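Local structure of 24-sterol C-methyltransferase (Haloferax volcanii, 6F5Z) at residues 2-7 with 155-159; 20-24 with 49-55; 99-105 with 128-132; 136-140 with 168-172. The protein is probably an S-adenosylmethionine-dependent methyltransferase of unidentified substrate, which forms a complex with the Trm112 activator protein. All coordinates share one frame; numbering follows the deposited sequence.

Contact 1: residues 2-7 with 155-159; sequences SVRDEF and HISID. With SAH (S-adenosyl-L-homocysteine), chain G.
A helix carboxylate caught by a loop backbone sets this contact apart: Glu6 receives the amide of Ser157, OE1 lying 2.9 Å from Ser157 N. The N-H...O angle of 146° makes the bond somewhat bent, and the amide meets OE1 on its syn side, well out of the carboxylate plane. Two torsions place the group: CG is anti to the backbone N (chi1 -176°), while a bend at chi2 (79°) turns the carboxylate toward the loop. Its other oxygen rests on Ile156, with OE2 3.7 Å from CG2 of that residue. Ile158 packs against the helix, its CD1 3.7 Å from both Glu6 CB and Phe7 CE2.

Residues 2-7 open the N-terminal helix 3-11, and an ST motif marks its start, Ser2 OG accepting from Asp5 N. Residues 155-159 belong to the irregular segment between strand 134-140 and helix 165-174, so the contact brings the N-terminal helix against this loop, next to bound S-adenosyl-L-homocysteine, which Phe7 and Val3 touch. Phe7 is sandwiched: CG of Glu6 lies over one face, and SAH C2' lies 3.4 Å above the opposite one, nearer the ring's margin than its centre. Val3 adds a second touch on the ligand, CG1 coming 3.6 Å from SAH O2' and CG2 standing by the adenine amino group. Beyond the two segments, Tyr115 meets the Phe7 ring edge-to-face, and Glu73 holds Arg4 in a salt bridge.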
# COMPACT_ATOMS: atom_id res chain seq x y z
N SER B 2 7.69 -24.74 22.59
CA SER B 2 6.61 -23.76 22.80
C SER B 2 7.10 -22.32 22.55
O SER B 2 8.31 -22.08 22.51
CB SER B 2 6.03 -23.90 24.21
OG SER B 2 6.76 -23.21 25.20
N VAL B 3 6.16 -21.37 22.37
CA VAL B 3 6.46 -19.96 22.11
C VAL B 3 7.18 -19.37 23.29
O VAL B 3 8.23 -18.75 23.09
CB VAL B 3 5.18 -19.13 21.77
CG1 VAL B 3 5.49 -17.63 21.65
CG2 VAL B 3 4.53 -19.64 20.51
N ARG B 4 6.64 -19.55 24.53
CA ARG B 4 7.31 -18.96 25.69
C ARG B 4 8.69 -19.60 25.91
O ARG B 4 9.61 -18.87 26.27
CB ARG B 4 6.43 -18.91 26.97
CG ARG B 4 6.29 -20.18 27.79
CD ARG B 4 5.62 -19.87 29.12
NE ARG B 4 6.41 -18.95 29.93
CZ ARG B 4 6.03 -18.45 31.11
NH1 ARG B 4 6.82 -17.62 31.77
NH2 ARG B 4 4.86 -18.79 31.63
N ASP B 5 8.87 -20.91 25.60
CA ASP B 5 10.19 -21.56 25.73
C ASP B 5 11.20 -20.92 24.76
O ASP B 5 12.30 -20.56 25.18
CB ASP B 5 10.10 -23.07 25.47
CG ASP B 5 9.57 -23.91 26.62
OD1 ASP B 5 9.79 -23.52 27.79
OD2 ASP B 5 8.97 -24.97 26.35
N GLU B 6 10.81 -20.77 23.48
CA GLU B 6 11.63 -20.22 22.41
C GLU B 6 11.94 -18.74 22.60
O GLU B 6 13.06 -18.32 22.29
CB GLU B 6 10.94 -20.43 21.05
CG GLU B 6 11.74 -19.98 19.83
CD GLU B 6 12.84 -20.91 19.34
OE1 GLU B 6 12.69 -22.15 19.47
OE2 GLU B 6 13.84 -20.39 18.78
N PHE B 7 10.95 -17.93 23.06
CA PHE B 7 11.19 -16.49 23.12
C PHE B 7 11.47 -15.88 24.50
O PHE B 7 11.75 -14.68 24.56
CB PHE B 7 10.02 -15.76 22.44
CG PHE B 7 10.03 -16.04 20.95
CD1 PHE B 7 10.87 -15.33 20.10
CD2 PHE B 7 9.24 -17.04 20.42
CE1 PHE B 7 10.92 -15.63 18.73
CE2 PHE B 7 9.27 -17.32 19.04
CZ PHE B 7 10.10 -16.60 18.22
N HIS B 155 18.37 -23.02 13.90
CA HIS B 155 18.57 -22.65 15.30
C HIS B 155 17.27 -22.30 16.01
O HIS B 155 17.29 -21.78 17.12
CB HIS B 155 19.61 -21.55 15.43
CG HIS B 155 19.20 -20.24 14.84
ND1 HIS B 155 19.67 -19.82 13.61
CD2 HIS B 155 18.42 -19.27 15.37
CE1 HIS B 155 19.15 -18.62 13.42
NE2 HIS B 155 18.37 -18.25 14.44
N ILE B 156 16.13 -22.64 15.38
CA ILE B 156 14.81 -22.36 15.93
C ILE B 156 14.03 -23.66 16.07
O ILE B 156 13.92 -24.41 15.10
CB ILE B 156 14.08 -21.27 15.06
CG1 ILE B 156 14.82 -19.89 15.19
CG2 ILE B 156 12.58 -21.16 15.43
CD1 ILE B 156 14.53 -18.84 14.14
N SER B 157 13.51 -23.93 17.29
CA SER B 157 12.77 -25.18 17.59
C SER B 157 11.33 -25.19 17.11
O SER B 157 10.72 -26.26 17.05
CB SER B 157 12.85 -25.52 19.08
OG SER B 157 14.21 -25.69 19.47
N ILE B 158 10.77 -24.02 16.77
CA ILE B 158 9.40 -23.89 16.23
C ILE B 158 9.47 -24.11 14.71
O ILE B 158 10.40 -23.62 14.05
CB ILE B 158 8.85 -22.47 16.56
CG1 ILE B 158 8.65 -22.30 18.07
CG2 ILE B 158 7.56 -22.11 15.75
CD1 ILE B 158 8.34 -20.84 18.48
N ASP B 159 8.49 -24.81 14.15
CA ASP B 159 8.38 -25.04 12.71
C ASP B 159 7.90 -23.72 12.09
O ASP B 159 6.78 -23.26 12.35
CB ASP B 159 7.36 -26.14 12.41
CG ASP B 159 7.72 -27.50 12.98
OD1 ASP B 159 8.88 -27.94 12.79
OD2 ASP B 159 6.83 -28.14 13.59
N SAH G . 7.62 -7.61 16.53
CA SAH G . 8.83 -7.61 17.40
CB SAH G . 9.23 -9.04 17.95
CG SAH G . 9.64 -10.01 16.84
SD SAH G . 10.12 -11.63 17.55
C SAH G . 10.06 -6.98 16.70
O SAH G . 9.82 -6.54 15.49
OXT SAH G . 11.14 -6.90 17.24
C5' SAH G . 8.60 -12.60 17.42
C4' SAH G . 7.60 -12.31 18.52
O4' SAH G . 6.39 -13.06 18.23
C3' SAH G . 8.10 -12.79 19.88
O3' SAH G . 7.97 -11.79 20.89
C2' SAH G . 7.32 -14.09 20.12
O2' SAH G . 7.09 -14.42 21.48
C1' SAH G . 6.02 -13.82 19.36
N9 SAH G . 5.34 -15.03 18.89
C8 SAH G . 5.86 -16.02 18.09
N7 SAH G . 5.00 -16.96 17.78
C5 SAH G . 3.83 -16.56 18.41
C6 SAH G . 2.54 -17.14 18.48
N6 SAH G . 2.21 -18.30 17.90
N1 SAH G . 1.60 -16.49 19.20
C2 SAH G . 1.93 -15.35 19.83
N3 SAH G . 3.11 -14.72 19.84
C4 SAH G . 4.02 -15.38 19.10

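Contact 2: residues 20-24 with 49-55; sequences EDRHW and SGYALRA. With SAH (S-adenosyl-L-homocysteine), chain G.
The His23 and Tyr51 rings both present their edges to the ligand carboxylate. In the imidazole plane, ND1 of His23 donates to SAH OXT over 2.8 Å, nearly straight at 169°, while Tyr51 OH donates to SAH O at 2.7 Å and the carboxylate carbon of SAH lies in the plane of the phenol ring. Trp24 receives Tyr51 CE1 at its own edge, and its CZ3 rests 3.7 Å from Ala55 CB. The Arg54 guanidinium has Gly50 O and Tyr51 CA over one face; round its edge sit Glu20 OE1, Ser49 O and a water.

Glu20 runs past Tyr51 in the opposite direction, its carboxylate 31° from the ring plane and CD 3.5 Å from Tyr51 CB. With chi1 at 72°, CG of Tyr51 stands between its own backbone N and carbonyl carbon. Ser49 OG donates to Glu20 OE1 at 2.7 Å, on the anti side and well out of plane. Arg54 spends NH1 and NH2 end-on on Ser49 O. Its salt bridge to Glu20, NH2 to OE1, is long at 3.6 Å; the water bridges Arg54 NH2 to Glu20 OE2.

Ser49 and the N-cap residue Gly50 lie just after the first strand of the Rossmann-like methyltransferase fold, where the glycine-rich turn meets the cofactor. His23 and Tyr51 together hold the amino-acid end of the ligand by its carboxylate. Separately, Lys17, Arg54 and the Ser49 hydroxyl would probably keep Glu20 ionised.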
# COMPACT_ATOMS: atom_id res chain seq x y z
N GLU B 20 14.35 -4.79 18.76
CA GLU B 20 13.74 -3.52 18.38
C GLU B 20 14.73 -2.69 17.59
O GLU B 20 14.40 -2.17 16.52
CB GLU B 20 13.27 -2.79 19.66
CG GLU B 20 12.97 -1.32 19.45
CD GLU B 20 12.55 -0.56 20.69
OE1 GLU B 20 12.06 -1.19 21.65
OE2 GLU B 20 12.61 0.69 20.64
N ASP B 21 15.96 -2.56 18.11
CA ASP B 21 16.93 -1.70 17.42
C ASP B 21 17.25 -2.17 16.00
O ASP B 21 17.38 -1.33 15.09
CB ASP B 21 18.22 -1.55 18.25
CG ASP B 21 18.01 -0.77 19.55
OD1 ASP B 21 17.07 0.06 19.61
OD2 ASP B 21 18.81 -0.99 20.50
N ARG B 22 17.33 -3.48 15.81
CA ARG B 22 17.62 -4.04 14.48
C ARG B 22 16.38 -3.92 13.56
O ARG B 22 16.48 -3.45 12.43
CB ARG B 22 18.02 -5.52 14.57
CG ARG B 22 19.36 -5.74 15.28
CD ARG B 22 19.88 -7.17 15.17
NE ARG B 22 19.01 -8.15 15.83
CZ ARG B 22 19.04 -8.44 17.13
NH1 ARG B 22 18.21 -9.35 17.62
NH2 ARG B 22 19.89 -7.83 17.94
N HIS B 23 15.22 -4.34 14.08
CA HIS B 23 14.01 -4.36 13.27
C HIS B 23 13.50 -2.98 12.91
O HIS B 23 12.91 -2.80 11.83
CB HIS B 23 12.93 -5.17 13.98
CG HIS B 23 13.36 -6.60 14.12
ND1 HIS B 23 12.85 -7.42 15.11
CD2 HIS B 23 14.30 -7.29 13.42
CE1 HIS B 23 13.48 -8.58 14.98
NE2 HIS B 23 14.35 -8.55 13.97
N TRP B 24 13.77 -1.98 13.79
CA TRP B 24 13.35 -0.61 13.49
C TRP B 24 13.92 -0.10 12.18
O TRP B 24 13.29 0.74 11.52
CB TRP B 24 13.85 0.32 14.62
CG TRP B 24 13.46 1.76 14.43
CD1 TRP B 24 14.30 2.82 14.23
CD2 TRP B 24 12.13 2.30 14.47
NE1 TRP B 24 13.58 3.99 14.16
CE2 TRP B 24 12.24 3.70 14.32
CE3 TRP B 24 10.86 1.73 14.66
CZ2 TRP B 24 11.12 4.53 14.30
CZ3 TRP B 24 9.74 2.55 14.63
CH2 TRP B 24 9.87 3.93 14.44
N SER B 49 9.06 -5.93 22.14
CA SER B 49 9.20 -4.81 23.10
C SER B 49 8.02 -3.82 23.05
O SER B 49 7.99 -2.89 23.85
CB SER B 49 10.48 -4.01 22.84
OG SER B 49 10.29 -3.19 21.69
N GLY B 50 7.11 -3.99 22.08
CA GLY B 50 5.96 -3.09 21.93
C GLY B 50 6.27 -1.82 21.15
O GLY B 50 5.40 -0.94 21.06
N TYR B 51 7.46 -1.71 20.54
CA TYR B 51 7.87 -0.46 19.90
C TYR B 51 6.95 0.01 18.79
O TYR B 51 6.86 1.21 18.54
CB TYR B 51 9.33 -0.54 19.42
CG TYR B 51 9.52 -1.44 18.21
CD1 TYR B 51 9.31 -0.95 16.92
CD2 TYR B 51 9.84 -2.79 18.36
CE1 TYR B 51 9.47 -1.77 15.80
CE2 TYR B 51 9.97 -3.62 17.24
CZ TYR B 51 9.77 -3.11 15.97
OH TYR B 51 9.85 -3.94 14.86
N ALA B 52 6.33 -0.94 18.06
CA ALA B 52 5.50 -0.52 16.93
C ALA B 52 4.29 0.25 17.40
O ALA B 52 3.91 1.23 16.76
CB ALA B 52 5.06 -1.75 16.16
N LEU B 53 3.67 -0.18 18.51
CA LEU B 53 2.53 0.55 19.04
C LEU B 53 2.94 1.93 19.53
O LEU B 53 2.23 2.90 19.33
CB LEU B 53 1.83 -0.20 20.18
CG LEU B 53 1.16 -1.50 19.77
CD1 LEU B 53 0.61 -2.21 20.99
CD2 LEU B 53 0.00 -1.23 18.76
N ARG B 54 4.09 2.00 20.23
CA ARG B 54 4.55 3.32 20.70
C ARG B 54 4.85 4.24 19.52
O ARG B 54 4.51 5.42 19.58
CB ARG B 54 5.77 3.19 21.61
CG ARG B 54 5.40 2.55 22.94
CD ARG B 54 6.55 2.53 23.98
NE ARG B 54 7.72 1.76 23.51
CZ ARG B 54 7.84 0.44 23.65
NH1 ARG B 54 6.89 -0.26 24.27
NH2 ARG B 54 8.93 -0.17 23.21
N ALA B 55 5.47 3.72 18.43
CA ALA B 55 5.76 4.51 17.24
C ALA B 55 4.47 4.96 16.57
O ALA B 55 4.37 6.12 16.15
CB ALA B 55 6.60 3.71 16.26
N SAH G . 7.62 -7.61 16.53
CA SAH G . 8.83 -7.61 17.40
CB SAH G . 9.23 -9.04 17.95
CG SAH G . 9.64 -10.01 16.84
SD SAH G . 10.12 -11.63 17.55
C SAH G . 10.06 -6.98 16.70
O SAH G . 9.82 -6.54 15.49
OXT SAH G . 11.14 -6.90 17.24
C5' SAH G . 8.60 -12.60 17.42
C4' SAH G . 7.60 -12.31 18.52
O4' SAH G . 6.39 -13.06 18.23
C3' SAH G . 8.10 -12.79 19.88
O3' SAH G . 7.97 -11.79 20.89
C2' SAH G . 7.32 -14.09 20.12
O2' SAH G . 7.09 -14.42 21.48
C1' SAH G . 6.02 -13.82 19.36
N9 SAH G . 5.34 -15.03 18.89
C8 SAH G . 5.86 -16.02 18.09
N7 SAH G . 5.00 -16.96 17.78
C5 SAH G . 3.83 -16.56 18.41
C6 SAH G . 2.54 -17.14 18.48
N6 SAH G . 2.21 -18.30 17.90
N1 SAH G . 1.60 -16.49 19.20
C2 SAH G . 1.93 -15.35 19.83
N3 SAH G . 3.11 -14.72 19.84
C4 SAH G . 4.02 -15.38 19.10
O HOH W 1 10.48 1.96 21.73

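Contact 3: residues 99-105 with 128-132; sequences FDDDSVD and RILKP. With GOL (glycerol), chain F.
Arg128 and Asp101 cross at about a right angle, guanidinium and carboxylate planes 52° apart, in a hydrogen-bonded salt bridge from NH1 to Asp101 OD1 (2.8 Å, on the anti side). The same guanidinium turns its edge to Phe99 O, which accepts NH1 at 2.9 Å and NH2 at 3.1 Å, both in its carbonyl plane; a chi3 bend (67°) swings the group there. Ile129 CG2 lies over one guanidinium face and packs on Phe99 CB at 3.8 Å. Beside it Val104 points the same way, CG2 reaching toward Ile129 CD1. Lys131 and Asp105 run side by side in a weak salt-bridge hydrogen bond, NZ to OD1 3.3 Å, while a water links NZ to OD2.

Asp102 N bonds straight to Arg128 O (2.9 Å, 169°). Ile129 O takes Ser103 N and Val104 N from opposite faces of its plane, and Lys131 N returns a bond to Val104 O, giving a parallel bridge between Val104 and Leu130. A probable crystallisation glycerol touches Asp105 and Pro132.

The contact ties the entry of strand 104-110 to the end of helix 119-129; strand 41-45 packs on Phe99 and Val104, and the UPF0434 family protein chain makes backbone hydrogen bonds with Asp100.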
# COMPACT_ATOMS: atom_id res chain seq x y z
N PHE B 99 -10.17 -11.23 20.09
CA PHE B 99 -10.85 -9.99 19.74
C PHE B 99 -12.11 -10.28 18.98
O PHE B 99 -12.17 -11.24 18.19
CB PHE B 99 -9.96 -9.08 18.87
CG PHE B 99 -8.66 -8.75 19.53
CD1 PHE B 99 -8.57 -7.69 20.42
CD2 PHE B 99 -7.52 -9.49 19.26
CE1 PHE B 99 -7.37 -7.43 21.09
CE2 PHE B 99 -6.31 -9.21 19.91
CZ PHE B 99 -6.26 -8.20 20.83
N ASP B 100 -13.14 -9.44 19.22
CA ASP B 100 -14.41 -9.57 18.54
C ASP B 100 -14.29 -9.42 17.03
O ASP B 100 -13.36 -8.77 16.54
CB ASP B 100 -15.34 -8.44 19.00
CG ASP B 100 -15.90 -8.62 20.39
OD1 ASP B 100 -15.82 -9.75 20.92
OD2 ASP B 100 -16.47 -7.65 20.93
N ASP B 101 -15.27 -9.96 16.28
CA ASP B 101 -15.31 -9.73 14.84
C ASP B 101 -15.40 -8.23 14.56
O ASP B 101 -16.09 -7.51 15.27
CB ASP B 101 -16.56 -10.37 14.20
CG ASP B 101 -16.66 -11.87 14.24
OD1 ASP B 101 -15.87 -12.50 14.96
OD2 ASP B 101 -17.58 -12.42 13.59
N ASP B 102 -14.73 -7.76 13.50
CA ASP B 102 -14.86 -6.39 13.01
C ASP B 102 -14.69 -5.35 14.11
O ASP B 102 -15.50 -4.41 14.20
CB ASP B 102 -16.22 -6.20 12.31
CG ASP B 102 -16.57 -7.11 11.14
OD1 ASP B 102 -15.67 -7.80 10.63
OD2 ASP B 102 -17.74 -7.13 10.74
N SER B 103 -13.67 -5.51 14.95
CA SER B 103 -13.50 -4.61 16.06
C SER B 103 -12.19 -3.82 16.00
O SER B 103 -11.97 -2.96 16.84
CB SER B 103 -13.51 -5.43 17.35
OG SER B 103 -12.40 -6.33 17.42
N VAL B 104 -11.30 -4.16 15.04
CA VAL B 104 -9.93 -3.60 14.95
C VAL B 104 -9.77 -2.81 13.68
O VAL B 104 -10.16 -3.28 12.61
CB VAL B 104 -8.89 -4.75 15.11
CG1 VAL B 104 -7.47 -4.26 14.89
CG2 VAL B 104 -9.02 -5.37 16.51
N ASP B 105 -9.14 -1.61 13.78
CA ASP B 105 -8.95 -0.84 12.55
C ASP B 105 -7.78 -1.34 11.71
O ASP B 105 -7.88 -1.34 10.48
CB ASP B 105 -8.76 0.65 12.87
CG ASP B 105 -10.00 1.26 13.53
OD1 ASP B 105 -11.06 1.30 12.88
OD2 ASP B 105 -9.95 1.56 14.74
N ARG B 128 -11.04 -11.69 10.14
CA ARG B 128 -12.22 -11.69 11.02
C ARG B 128 -12.22 -10.48 11.95
O ARG B 128 -13.24 -9.76 12.02
CB ARG B 128 -12.25 -12.98 11.85
CG ARG B 128 -13.46 -13.02 12.80
CD ARG B 128 -13.47 -14.29 13.65
NE ARG B 128 -12.37 -14.35 14.62
CZ ARG B 128 -12.30 -13.63 15.73
NH1 ARG B 128 -13.29 -12.80 16.06
NH2 ARG B 128 -11.25 -13.74 16.53
N ILE B 129 -11.10 -10.23 12.68
CA ILE B 129 -11.09 -9.13 13.65
C ILE B 129 -11.05 -7.72 13.01
O ILE B 129 -11.49 -6.75 13.62
CB ILE B 129 -10.01 -9.28 14.71
CG1 ILE B 129 -8.59 -9.08 14.08
CG2 ILE B 129 -10.14 -10.66 15.43
CD1 ILE B 129 -7.50 -9.03 15.17
N LEU B 130 -10.50 -7.62 11.80
CA LEU B 130 -10.45 -6.34 11.14
C LEU B 130 -11.83 -5.87 10.74
O LEU B 130 -12.59 -6.62 10.16
CB LEU B 130 -9.60 -6.46 9.86
CG LEU B 130 -8.10 -6.37 10.06
CD1 LEU B 130 -7.36 -6.71 8.75
CD2 LEU B 130 -7.69 -5.01 10.63
N LYS B 131 -12.07 -4.58 10.90
CA LYS B 131 -13.25 -3.97 10.32
C LYS B 131 -13.10 -4.00 8.78
O LYS B 131 -11.98 -3.86 8.28
CB LYS B 131 -13.32 -2.51 10.77
CG LYS B 131 -13.65 -2.36 12.25
CD LYS B 131 -13.54 -0.91 12.70
CE LYS B 131 -13.93 -0.75 14.14
NZ LYS B 131 -13.82 0.69 14.53
N PRO B 132 -14.20 -4.10 8.00
CA PRO B 132 -14.08 -3.95 6.53
C PRO B 132 -13.34 -2.64 6.19
O PRO B 132 -13.62 -1.58 6.74
CB PRO B 132 -15.55 -3.86 6.07
CG PRO B 132 -16.28 -4.65 7.11
CD PRO B 132 -15.60 -4.32 8.42
C1 GOL F . -10.64 0.22 9.57
O1 GOL F . -9.64 1.05 8.99
C2 GOL F . -11.91 0.99 9.84
O2 GOL F . -11.59 2.27 10.39
C3 GOL F . -12.82 1.14 8.64
O3 GOL F . -12.10 1.12 7.42
O HOH W 2 -12.16 1.26 16.72

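Contact 4: residues 136-140 with 168-172; sequences FYCAV and YREAF
Strand 136-140 and helix 168-172 run roughly antiparallel, the axes of the two short segments 12.1 Å apart at closest approach with 150° between N-to-C directions, a spacing that only side chains bridge. Phe136, Cys138 and Val140, alternate residues on one face of the strand, point at Tyr168 and Phe172, which lie one helical turn apart.

Phe136 and Phe172 form the aromatic pair. Their planes differ by only 21°, yet the centroids are 5.5 Å apart, so the rings are displaced along their planes and barely overlap; the touching atoms are Phe136 CD2 and Phe172 CZ, 3.6 Å apart. That same CZ faces the strand, where Cys138 CB meets the Phe172 ring at its edge and in its plane, at 3.7 Å. With SG anti to the backbone N, the sulfur is carried toward the other aromatic residue: it comes within 3.9 Å of Tyr168 CE1, an oblique sulfur-aromatic contact 63° off the ring normal. Val140 and Tyr168 approach from opposite directions, the hydroxyl oxygen resting against both methyl groups, with OH 3.6 Å from Val140 CG1. No hydrogen bond crosses the interface.

Strands 104-110 and 218-224 flank 136-140 in the sheet, and Leu123 and Ile126 of helix 119-129 also touch Phe136. Tyr137, on the other face, bonds to Ala180 of a second subunit. Such an apolar layer of helix on central sheet is characteristic of the alpha/beta Rossmann-like methyltransferase fold.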
# COMPACT_ATOMS: atom_id res chain seq x y z
N PHE B 136 -3.97 -5.07 7.15
CA PHE B 136 -2.99 -5.92 7.81
C PHE B 136 -1.66 -5.60 7.14
O PHE B 136 -1.51 -5.81 5.93
CB PHE B 136 -3.34 -7.44 7.64
CG PHE B 136 -2.26 -8.38 8.16
CD1 PHE B 136 -1.56 -8.09 9.34
CD2 PHE B 136 -2.00 -9.58 7.51
CE1 PHE B 136 -0.59 -8.96 9.82
CE2 PHE B 136 -1.06 -10.47 8.02
CZ PHE B 136 -0.37 -10.16 9.17
N TYR B 137 -0.67 -5.16 7.96
CA TYR B 137 0.70 -4.89 7.51
C TYR B 137 1.55 -6.04 8.04
O TYR B 137 1.75 -6.14 9.27
CB TYR B 137 1.17 -3.52 8.05
CG TYR B 137 0.84 -2.39 7.11
CD1 TYR B 137 -0.49 -2.03 6.87
CD2 TYR B 137 1.84 -1.69 6.45
CE1 TYR B 137 -0.81 -1.04 5.93
CE2 TYR B 137 1.53 -0.69 5.53
CZ TYR B 137 0.21 -0.38 5.25
OH TYR B 137 -0.06 0.58 4.31
N CYS B 138 2.03 -6.91 7.14
CA CYS B 138 2.76 -8.10 7.49
C CYS B 138 4.20 -7.94 7.01
O CYS B 138 4.45 -8.01 5.79
CB CYS B 138 2.09 -9.29 6.80
SG CYS B 138 2.87 -10.87 7.16
N ALA B 139 5.15 -7.74 7.97
CA ALA B 139 6.53 -7.50 7.58
C ALA B 139 7.36 -8.68 8.08
O ALA B 139 7.23 -9.06 9.27
CB ALA B 139 7.03 -6.21 8.20
N VAL B 140 8.18 -9.27 7.19
CA VAL B 140 8.92 -10.46 7.55
C VAL B 140 10.30 -10.42 6.94
O VAL B 140 10.46 -9.99 5.79
CB VAL B 140 8.21 -11.77 7.14
CG1 VAL B 140 6.87 -11.96 7.87
CG2 VAL B 140 8.00 -11.86 5.62
N TYR B 168 2.79 -15.29 -0.26
CA TYR B 168 2.14 -14.38 0.69
C TYR B 168 0.93 -13.73 0.00
O TYR B 168 -0.13 -13.66 0.60
CB TYR B 168 3.11 -13.26 1.12
CG TYR B 168 3.86 -13.63 2.38
CD1 TYR B 168 3.30 -13.42 3.63
CD2 TYR B 168 5.13 -14.22 2.32
CE1 TYR B 168 3.96 -13.81 4.80
CE2 TYR B 168 5.81 -14.58 3.49
CZ TYR B 168 5.21 -14.41 4.72
OH TYR B 168 5.83 -14.80 5.87
N ARG B 169 1.05 -13.33 -1.28
CA ARG B 169 -0.10 -12.70 -1.94
C ARG B 169 -1.25 -13.71 -2.09
O ARG B 169 -2.41 -13.37 -1.82
CB ARG B 169 0.29 -12.13 -3.32
CG ARG B 169 1.40 -11.10 -3.26
CD ARG B 169 1.54 -10.24 -4.53
NE ARG B 169 1.68 -11.04 -5.75
CZ ARG B 169 2.84 -11.53 -6.18
NH1 ARG B 169 3.95 -11.38 -5.46
NH2 ARG B 169 2.89 -12.20 -7.33
N GLU B 170 -0.91 -14.94 -2.50
CA GLU B 170 -1.92 -15.97 -2.68
C GLU B 170 -2.60 -16.30 -1.36
O GLU B 170 -3.82 -16.44 -1.32
CB GLU B 170 -1.28 -17.24 -3.28
CG GLU B 170 -0.73 -17.05 -4.69
CD GLU B 170 0.31 -18.06 -5.17
OE1 GLU B 170 0.59 -19.05 -4.45
OE2 GLU B 170 0.88 -17.85 -6.27
N ALA B 171 -1.82 -16.42 -0.26
CA ALA B 171 -2.41 -16.77 1.04
C ALA B 171 -3.33 -15.63 1.51
O ALA B 171 -4.37 -15.90 2.11
CB ALA B 171 -1.31 -16.98 2.07
N PHE B 172 -2.93 -14.36 1.30
CA PHE B 172 -3.80 -13.26 1.72
C PHE B 172 -5.13 -13.35 0.98
O PHE B 172 -6.17 -13.28 1.61
CB PHE B 172 -3.14 -11.92 1.37
CG PHE B 172 -2.24 -11.35 2.45
CD1 PHE B 172 -1.37 -12.17 3.15
CD2 PHE B 172 -2.20 -9.99 2.68
CE1 PHE B 172 -0.47 -11.63 4.11
CE2 PHE B 172 -1.36 -9.46 3.67
CZ PHE B 172 -0.49 -10.27 4.35

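Overall arrangement
Contact 4 is wholly buried and apolar, whereas contact 1 lies at the surface and combines one carboxylate-to-amide bond with a small hydrophobic patch. Contacts 2 and 3 are partly buried and far more polar. Contacts 1 and 2 use successive helices, 3-11 and 16-33, and both reach S-adenosyl-L-homocysteine, the first at its ribose and adenine, the second at its carboxylate. Contacts 3 and 4 meet the same sheet through its neighbouring strands 104-110 and 134-140, and touch where the Leu130 side chain packs on the backbone of Phe136. Contact 3 combines backbone bonds with salt bridges; the others have no backbone-to-backbone bond across them. Contact 3 also borders the partner protein chain, contact 4 a second subunit.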